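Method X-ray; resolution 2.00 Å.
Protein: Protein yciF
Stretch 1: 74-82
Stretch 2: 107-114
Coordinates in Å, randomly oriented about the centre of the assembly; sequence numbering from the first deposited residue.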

ATOM      1  N   LYS A  74      -2.858 -11.129   5.305  1.00 28.08           N
ATOM      2  CA  LYS A  74      -2.815  -9.859   6.017  1.00 26.86           C
ATOM      3  C   LYS A  74      -2.293  -8.823   5.024  1.00 28.37           C
ATOM      4  O   LYS A  74      -1.215  -8.989   4.458  1.00 28.93           O
ATOM      5  CB  LYS A  74      -1.868  -9.944   7.219  1.00 34.57           C
ATOM      6  CG  LYS A  74      -1.952  -8.742   8.182  1.00 46.64           C
ATOM      7  CD  LYS A  74      -2.837  -9.051   9.389  1.00 41.73           C
ATOM      8  CE  LYS A  74      -3.023  -7.835  10.282  1.00 43.24           C
ATOM      9  NZ  LYS A  74      -1.733  -7.190  10.668  1.00 47.56           N
ATOM     10  N   CYS A  75      -3.068  -7.767   4.804  1.00 24.11           N
ATOM     11  CA  CYS A  75      -2.680  -6.702   3.886  1.00 24.49           C
ATOM     12  C   CYS A  75      -1.666  -5.818   4.611  1.00 23.00           C
ATOM     13  O   CYS A  75      -2.023  -5.029   5.495  1.00 20.40           O
ATOM     14  CB  CYS A  75      -3.913  -5.888   3.470  1.00 22.49           C
ATOM     15  SG  CYS A  75      -3.572  -4.458   2.414  1.00 24.46           S
ATOM     16  N   VAL A  76      -0.403  -5.963   4.219  1.00 21.61           N
ATOM     17  CA  VAL A  76       0.700  -5.220   4.815  1.00 23.47           C
ATOM     18  C   VAL A  76       0.610  -3.716   4.553  1.00 21.77           C
ATOM     19  O   VAL A  76       1.010  -2.909   5.394  1.00 26.39           O
ATOM     20  CB  VAL A  76       2.041  -5.801   4.305  1.00 27.00           C
ATOM     21  CG1 VAL A  76       3.204  -4.919   4.696  1.00 31.77           C
ATOM     22  CG2 VAL A  76       2.223  -7.200   4.900  1.00 28.36           C
ATOM     23  N   ALA A  77       0.085  -3.340   3.392  1.00 23.33           N
ATOM     24  CA  ALA A  77      -0.059  -1.932   3.053  1.00 23.33           C
ATOM     25  C   ALA A  77      -0.998  -1.249   4.054  1.00 24.93           C
ATOM     26  O   ALA A  77      -0.649  -0.227   4.629  1.00 23.73           O
ATOM     27  CB  ALA A  77      -0.598  -1.786   1.636  1.00 21.14           C
HETATM   28  N   MSE A  78      -2.186  -1.809   4.266  1.00 24.37           N
HETATM   29  CA  MSE A  78      -3.114  -1.186   5.210  1.00 22.91           C
HETATM   30  C   MSE A  78      -2.553  -1.152   6.622  1.00 23.21           C
HETATM   31  O   MSE A  78      -2.767  -0.191   7.359  1.00 23.27           O
HETATM   32  CB  MSE A  78      -4.462  -1.911   5.237  1.00 23.42           C
HETATM   33  CG  MSE A  78      -5.440  -1.262   6.216  1.00 19.65           C
HETATM   34 SE   MSE A  78      -5.795   0.590   5.793  1.00 28.29          SE
HETATM   35  CE  MSE A  78      -7.056   0.294   4.356  1.00 20.61           C
ATOM     36  N   GLU A  79      -1.848  -2.215   6.998  1.00 24.37           N
ATOM     37  CA  GLU A  79      -1.243  -2.327   8.319  1.00 26.33           C
ATOM     38  C   GLU A  79      -0.316  -1.123   8.536  1.00 22.07           C
ATOM     39  O   GLU A  79      -0.341  -0.492   9.597  1.00 23.41           O
ATOM     40  CB  GLU A  79      -0.474  -3.657   8.400  1.00 23.14           C
ATOM     41  CG  GLU A  79       0.225  -3.986   9.698  1.00 26.20           C
ATOM     42  CD  GLU A  79       0.973  -5.315   9.602  1.00 37.34           C
ATOM     43  OE1 GLU A  79       0.536  -6.304  10.228  1.00 42.68           O
ATOM     44  OE2 GLU A  79       1.996  -5.372   8.884  1.00 29.85           O
ATOM     45  N   GLY A  80       0.479  -0.795   7.522  1.00 23.77           N
ATOM     46  CA  GLY A  80       1.379   0.339   7.638  1.00 21.72           C
ATOM     47  C   GLY A  80       0.631   1.660   7.740  1.00 23.42           C
ATOM     48  O   GLY A  80       1.001   2.529   8.529  1.00 20.40           O
ATOM     49  N   LEU A  81      -0.431   1.812   6.949  1.00 19.51           N
ATOM     50  CA  LEU A  81      -1.216   3.043   6.957  1.00 20.19           C
ATOM     51  C   LEU A  81      -1.910   3.237   8.304  1.00 22.42           C
ATOM     52  O   LEU A  81      -2.092   4.369   8.770  1.00 20.02           O
ATOM     53  CB  LEU A  81      -2.243   3.013   5.815  1.00 21.32           C
ATOM     54  CG  LEU A  81      -1.607   3.028   4.418  1.00 19.60           C
ATOM     55  CD1 LEU A  81      -2.665   2.864   3.325  1.00 20.12           C
ATOM     56  CD2 LEU A  81      -0.854   4.331   4.236  1.00 24.70           C
ATOM     57  N   ILE A  82      -2.281   2.123   8.929  1.00 19.07           N
ATOM     58  CA  ILE A  82      -2.936   2.167  10.220  1.00 21.03           C
ATOM     59  C   ILE A  82      -1.893   2.487  11.300  1.00 20.57           C
ATOM     60  O   ILE A  82      -2.176   3.224  12.242  1.00 24.91           O
ATOM     61  CB  ILE A  82      -3.702   0.840  10.456  1.00 20.80           C
ATOM     62  CG1 ILE A  82      -4.993   0.883   9.623  1.00 19.99           C
ATOM     63  CG2 ILE A  82      -3.976   0.616  11.935  1.00 24.10           C
ATOM     64  CD1 ILE A  82      -5.792  -0.403   9.559  1.00 21.98           C
ATOM     65  N   GLN A 107      -6.801  10.583   5.194  1.00 21.11           N
ATOM     66  CA  GLN A 107      -6.861  10.839   3.759  1.00 23.44           C
ATOM     67  C   GLN A 107      -5.883   9.918   3.018  1.00 22.66           C
ATOM     68  O   GLN A 107      -6.091   9.598   1.848  1.00 23.54           O
ATOM     69  CB  GLN A 107      -6.542  12.307   3.458  1.00 22.17           C
ATOM     70  CG  GLN A 107      -7.610  13.293   3.925  1.00 25.00           C
ATOM     71  CD  GLN A 107      -7.184  14.740   3.703  1.00 32.96           C
ATOM     72  OE1 GLN A 107      -7.877  15.512   3.048  1.00 32.95           O
ATOM     73  NE2 GLN A 107      -6.032  15.104   4.245  1.00 35.53           N
ATOM     74  N   LYS A 108      -4.816   9.508   3.704  1.00 23.18           N
ATOM     75  CA  LYS A 108      -3.833   8.597   3.112  1.00 27.84           C
ATOM     76  C   LYS A 108      -4.501   7.232   2.985  1.00 23.93           C
ATOM     77  O   LYS A 108      -4.325   6.529   1.989  1.00 21.88           O
ATOM     78  CB  LYS A 108      -2.579   8.490   3.998  1.00 28.55           C
ATOM     79  CG  LYS A 108      -1.652   9.714   3.963  1.00 23.73           C
ATOM     80  CD  LYS A 108      -1.022   9.884   2.589  1.00 24.73           C
ATOM     81  CE  LYS A 108      -0.003  11.020   2.574  1.00 32.16           C
ATOM     82  NZ  LYS A 108       0.682  11.103   1.252  1.00 34.43           N
ATOM     83  N   VAL A 109      -5.255   6.859   4.016  1.00 21.58           N
ATOM     84  CA  VAL A 109      -5.975   5.593   4.014  1.00 20.55           C
ATOM     85  C   VAL A 109      -6.969   5.654   2.850  1.00 19.89           C
ATOM     86  O   VAL A 109      -7.133   4.678   2.117  1.00 19.79           O
ATOM     87  CB  VAL A 109      -6.706   5.349   5.380  1.00 19.69           C
ATOM     88  CG1 VAL A 109      -7.811   4.295   5.218  1.00 18.41           C
ATOM     89  CG2 VAL A 109      -5.710   4.871   6.422  1.00 20.63           C
ATOM     90  N   GLU A 110      -7.595   6.809   2.642  1.00 23.02           N
ATOM     91  CA  GLU A 110      -8.543   6.932   1.538  1.00 22.28           C
ATOM     92  C   GLU A 110      -7.861   6.906   0.169  1.00 26.00           C
ATOM     93  O   GLU A 110      -8.406   6.350  -0.780  1.00 20.85           O
ATOM     94  CB  GLU A 110      -9.406   8.194   1.673  1.00 23.52           C
ATOM     95  CG  GLU A 110     -10.399   8.134   2.839  1.00 27.93           C
ATOM     96  CD  GLU A 110     -11.129   6.802   2.929  1.00 29.90           C
ATOM     97  OE1 GLU A 110     -11.842   6.432   1.973  1.00 35.68           O
ATOM     98  OE2 GLU A 110     -10.985   6.124   3.965  1.00 35.56           O
ATOM     99  N   HIS A 111      -6.673   7.492   0.057  1.00 21.80           N
ATOM    100  CA  HIS A 111      -5.967   7.474  -1.222  1.00 23.10           C
ATOM    101  C   HIS A 111      -5.783   6.005  -1.601  1.00 23.97           C
ATOM    102  O   HIS A 111      -6.039   5.603  -2.740  1.00 21.13           O
ATOM    103  CB  HIS A 111      -4.606   8.173  -1.093  1.00 23.04           C
ATOM    104  CG  HIS A 111      -3.772   8.122  -2.339  1.00 30.00           C
ATOM    105  ND1 HIS A 111      -3.415   9.252  -3.043  1.00 37.57           N
ATOM    106  CD2 HIS A 111      -3.206   7.079  -2.990  1.00 38.16           C
ATOM    107  CE1 HIS A 111      -2.664   8.907  -4.074  1.00 29.78           C
ATOM    108  NE2 HIS A 111      -2.521   7.596  -4.065  1.00 39.61           N
ATOM    109  N   TYR A 112      -5.363   5.202  -0.629  1.00 21.30           N
ATOM    110  CA  TYR A 112      -5.149   3.779  -0.846  1.00 22.38           C
ATOM    111  C   TYR A 112      -6.443   3.040  -1.202  1.00 25.53           C
ATOM    112  O   TYR A 112      -6.482   2.274  -2.155  1.00 22.78           O
ATOM    113  CB  TYR A 112      -4.543   3.145   0.406  1.00 20.85           C
ATOM    114  CG  TYR A 112      -4.273   1.658   0.293  1.00 24.19           C
ATOM    115  CD1 TYR A 112      -3.126   1.182  -0.337  1.00 25.41           C
ATOM    116  CD2 TYR A 112      -5.159   0.729   0.838  1.00 24.45           C
ATOM    117  CE1 TYR A 112      -2.862  -0.185  -0.416  1.00 29.11           C
ATOM    118  CE2 TYR A 112      -4.907  -0.637   0.765  1.00 27.42           C
ATOM    119  CZ  TYR A 112      -3.755  -1.086   0.140  1.00 28.19           C
ATOM    120  OH  TYR A 112      -3.483  -2.434   0.090  1.00 29.74           O
ATOM    121  N   GLU A 113      -7.501   3.270  -0.438  1.00 23.27           N
ATOM    122  CA  GLU A 113      -8.757   2.574  -0.705  1.00 27.41           C
ATOM    123  C   GLU A 113      -9.351   2.893  -2.066  1.00 23.82           C
ATOM    124  O   GLU A 113      -9.757   1.990  -2.800  1.00 24.96           O
ATOM    125  CB  GLU A 113      -9.753   2.870   0.411  1.00 25.86           C
ATOM    126  CG  GLU A 113      -9.328   2.255   1.736  1.00 25.08           C
ATOM    127  CD  GLU A 113      -9.643   0.772   1.816  1.00 27.93           C
ATOM    128  OE1 GLU A 113     -10.806   0.435   2.116  1.00 48.68           O
ATOM    129  OE2 GLU A 113      -8.739  -0.054   1.567  1.00 31.05           O
ATOM    130  N   ILE A 114      -9.382   4.174  -2.413  1.00 22.66           N
ATOM    131  CA  ILE A 114      -9.907   4.604  -3.700  1.00 24.32           C
ATOM    132  C   ILE A 114      -9.148   3.934  -4.852  1.00 27.39           C
ATOM    133  O   ILE A 114      -9.756   3.356  -5.753  1.00 26.46           O
ATOM    134  CB  ILE A 114      -9.841   6.145  -3.800  1.00 24.70           C
ATOM    135  CG1 ILE A 114     -10.916   6.739  -2.880  1.00 24.39           C
ATOM    136  CG2 ILE A 114      -9.992   6.600  -5.242  1.00 28.18           C
ATOM    137  CD1 ILE A 114     -10.814   8.235  -2.660  1.00 27.65           C
TER

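How do the two stretches lie against each other before any side chain is considered? Residues 76-82 and 107-114 are both helical, and their axes run nearly antiparallel, at 164°, with a closest approach of 10.0 Å. Going forward along stretch 2 therefore means going backward along stretch 1, from L81 toward C75. The CA atoms of L81 and V109 lie 6.1 Å apart and set the register. No hydrogen bond crosses between the stretches; the contact rests mainly on the packing of side chains, and the two surfaces together bury 362 Å².

What do the first residues of stretch 2 contribute? Q107 is out of reach, although its carbonyl accepts from the backbone N of H111 and so belongs to the helical ladder. K108 starts out toward stretch 1 along its CA-to-CB bond, but its chain then leads away, and its amino group is hydrogen-bonded elsewhere in the structure. The base of the side chain stays near, K108 CB being 4.5 Å from L81 CD2, and so does the backbone: K108 O lies 4.2 Å from L81 CD1, while the same oxygen accepts a 3.1 Å hydrogen bond from Y112 N. V109 is the first residue to pack with its whole side chain. Although its CA-to-CB bond points sideways, V109 CG2 lies 4.0 Å from L81 CB and 4.3 Å from M78 SE, while V109 CG1 lies 4.2 Å from M78 CE. These are apolar contacts at ordinary van der Waals separations. The next two residues, E110 and H111, make no contact.

Why does Y112 dominate the contact? It has the largest covered area of any residue here, 88 Å², and its CA-to-CB bond points toward stretch 1. With chi1 at 180° (t), the side chain extends along a row of residues on the facing stretch. At its base, Y112 CB meets L81 CD1 at 3.5 Å. Farther out, Y112 CD2 lies 4.0 Å from M78 CE, and Y112 CE1 lies 3.4 Å from A77 CB. All these neighbours sit obliquely to the ring. At the tip, Y112 OH is 3.1 Å from C75 SG and 3.3 Å from A77 CB. The sulfur also caps its helix: M78 N donates to C75 SG over 3.5 Å, with an N-H...S angle of 167°. The tyrosine thus ends beside the start of the opposing helix, where sulfur and hydroxyl touch without a hydrogen bond between them.

How does the contact finish at E113 and I114? The CA-to-CB bond of E113 points sideways, but its side chain bends so that E113 OE2 comes within 3.3 Å of M78 CE, a close approach of a carboxylate oxygen to the terminal methyl of the selenomethionine. That methyl is also the M78 atom nearest V109 and Y112, so one flexible side chain, with chi2 and chi3 both p, serves three residues of stretch 2. I114 is out of reach.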